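Beta sliding clamp (Borrelia burgdorferi, PDB 6DJ8) probably forms a ring-shaped head-to-tail homodimer around DNA that tethers DNA polymerases and other proteins to it, making replication processive. Local coordinates at residues Lys177-Gly182 / Gly263-Tyr268. Numbering follows the deposited sequence.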
loop_
_atom_site.group_PDB
_atom_site.type_symbol
_atom_site.label_atom_id
_atom_site.label_comp_id
_atom_site.label_asym_id
_atom_site.label_seq_id
_atom_site.Cartn_x
_atom_site.Cartn_y
_atom_site.Cartn_z
ATOM N N LYS A 177 9.864 17.486 -21.286
ATOM C CA LYS A 177 11.222 17.447 -21.836
ATOM C C LYS A 177 11.155 16.464 -22.992
ATOM O O LYS A 177 11.436 15.274 -22.847
ATOM C CB LYS A 177 12.250 17.026 -20.793
ATOM C CG LYS A 177 12.222 17.820 -19.501
ATOM C CD LYS A 177 13.622 17.889 -18.912
ATOM C CE LYS A 177 13.635 18.617 -17.579
ATOM N NZ LYS A 177 12.879 19.880 -17.677
ATOM N N ASN A 178 10.793 16.985 -24.164
ATOM C CA ASN A 178 10.237 16.132 -25.211
ATOM C C ASN A 178 11.215 15.041 -25.632
ATOM O O ASN A 178 10.859 13.860 -25.671
ATOM C CB ASN A 178 9.812 16.982 -26.410
ATOM N N VAL A 179 12.449 15.408 -25.970
ATOM C CA VAL A 179 13.319 14.424 -26.599
ATOM C C VAL A 179 13.752 13.359 -25.597
ATOM O O VAL A 179 13.661 12.157 -25.866
ATOM C CB VAL A 179 14.521 15.121 -27.261
ATOM C CG1 VAL A 179 15.543 14.105 -27.684
ATOM C CG2 VAL A 179 14.047 15.936 -28.460
ATOM N N LEU A 180 14.211 13.773 -24.420
ATOM C CA LEU A 180 14.746 12.807 -23.468
ATOM C C LEU A 180 13.662 11.904 -22.890
ATOM O O LEU A 180 13.985 10.842 -22.343
ATOM C CB LEU A 180 15.476 13.544 -22.337
ATOM C CG LEU A 180 16.705 14.302 -22.854
ATOM C CD1 LEU A 180 17.548 14.806 -21.708
ATOM C CD2 LEU A 180 17.529 13.418 -23.797
ATOM N N ASN A 181 12.392 12.296 -22.999
ATOM C CA ASN A 181 11.300 11.441 -22.536
ATOM C C ASN A 181 11.004 10.321 -23.522
ATOM O O ASN A 181 10.249 9.400 -23.195
ATOM C CB ASN A 181 10.042 12.290 -22.293
ATOM C CG ASN A 181 8.838 11.461 -21.852
ATOM O OD1 ASN A 181 7.907 11.240 -22.625
ATOM N ND2 ASN A 181 8.873 10.973 -20.620
ATOM N N GLY A 182 11.642 10.329 -24.692
ATOM C CA GLY A 182 11.412 9.307 -25.682
ATOM C C GLY A 182 12.462 8.207 -25.641
ATOM O O GLY A 182 13.557 8.375 -25.108
ATOM N N GLY A 263 11.994 15.288 -33.321
ATOM C CA GLY A 263 13.148 16.019 -32.844
ATOM C C GLY A 263 14.434 15.340 -33.244
ATOM O O GLY A 263 14.410 14.359 -33.993
ATOM N N ASN A 264 15.563 15.846 -32.763
ATOM C CA ASN A 264 16.867 15.253 -33.023
ATOM C C ASN A 264 17.392 14.678 -31.713
ATOM O O ASN A 264 17.679 15.424 -30.769
ATOM C CB ASN A 264 17.825 16.290 -33.602
ATOM C CG ASN A 264 17.463 16.681 -35.026
ATOM O OD1 ASN A 264 17.206 15.822 -35.871
ATOM N ND2 ASN A 264 17.419 17.984 -35.291
ATOM N N TYR A 265 17.512 13.359 -31.650
ATOM C CA TYR A 265 18.014 12.757 -30.430
ATOM C C TYR A 265 19.497 13.093 -30.277
ATOM O O TYR A 265 20.207 13.222 -31.275
ATOM C CB TYR A 265 17.792 11.247 -30.436
ATOM C CG TYR A 265 17.787 10.634 -29.046
ATOM C CD1 TYR A 265 16.675 10.736 -28.216
ATOM C CD2 TYR A 265 18.899 9.976 -28.566
ATOM C CE1 TYR A 265 16.680 10.174 -26.942
ATOM C CE2 TYR A 265 18.918 9.418 -27.333
ATOM C CZ TYR A 265 17.810 9.521 -26.510
ATOM O OH TYR A 265 17.866 8.957 -25.276
ATOM N N PRO A 266 19.980 13.297 -29.055
ATOM C CA PRO A 266 21.397 13.655 -28.867
ATOM C C PRO A 266 22.339 12.561 -29.357
ATOM O O PRO A 266 21.975 11.387 -29.474
ATOM C CB PRO A 266 21.532 13.855 -27.349
ATOM C CG PRO A 266 20.139 14.207 -26.885
ATOM C CD PRO A 266 19.248 13.368 -27.776
ATOM N N ASP A 267 23.589 12.969 -29.613
ATOM C CA ASP A 267 24.665 12.086 -30.067
ATOM C C ASP A 267 25.157 11.202 -28.919
ATOM O O ASP A 267 26.234 11.406 -28.350
ATOM C CB ASP A 267 25.808 12.924 -30.647
ATOM C CG ASP A 267 26.953 12.078 -31.180
ATOM O OD1 ASP A 267 26.827 10.834 -31.196
ATOM O OD2 ASP A 267 27.995 12.661 -31.563
ATOM N N TYR A 268 24.356 10.179 -28.593
ATOM C CA TYR A 268 24.709 9.249 -27.520
ATOM C C TYR A 268 26.001 8.495 -27.821
ATOM O O TYR A 268 26.730 8.126 -26.889
ATOM C CB TYR A 268 23.569 8.248 -27.284
ATOM C CG TYR A 268 23.532 7.146 -28.328
ATOM C CD1 TYR A 268 22.852 7.328 -29.528
ATOM C CD2 TYR A 268 24.199 5.936 -28.122
ATOM C CE1 TYR A 268 22.826 6.337 -30.487
ATOM C CE2 TYR A 268 24.188 4.946 -29.079
ATOM C CZ TYR A 268 23.505 5.150 -30.262
ATOM O OH TYR A 268 23.493 4.159 -31.221
HETATM O O HOH W 1 15.605 9.319 -23.636
#
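Val179 packs against Tyr265 and Pro266 at the centre of a contact between two loops of the central domain. Its CG1, anti to the backbone N (chi1 170°), reaches CD1 of Tyr265 at 3.6 Å, approaching the ring obliquely, and CD of Pro266 at 3.8 Å. The short, branched valine suits this place: CG1 fills the angle between ring and proline, while CG2 turns toward Gly263, where a beta carbon would crowd the methyl. Leu180 extends the apolar patch, its CD2 tip lying 4.1 Å from Pro266 CG. Pro266 also sets its own CD over one face of the Tyr265 ring, offset toward the rim.

The polar part runs through water. No direct hydrogen bond joins 177-182 to 263-268, but one water lies at the edge of the tyrosine ring, in its plane, 2.8 Å from Tyr265 OH. It lies 2.6 Å from Leu180 O and 2.7 Å from Gly182 O and can donate to either, though acceptors in reach outnumber its protons. These are the second and last residues of the type I turn from Val179 to Gly182, which Gly182 N closes onto Val179 O.

Tyr265 also stacks on Tyr184, and Pro266 packs on an apolar side chain of the bound griselimycin-type peptide. Since the polar link passes through a shared water, the pairing depends mainly on the non-directional fit of valine against ring and proline.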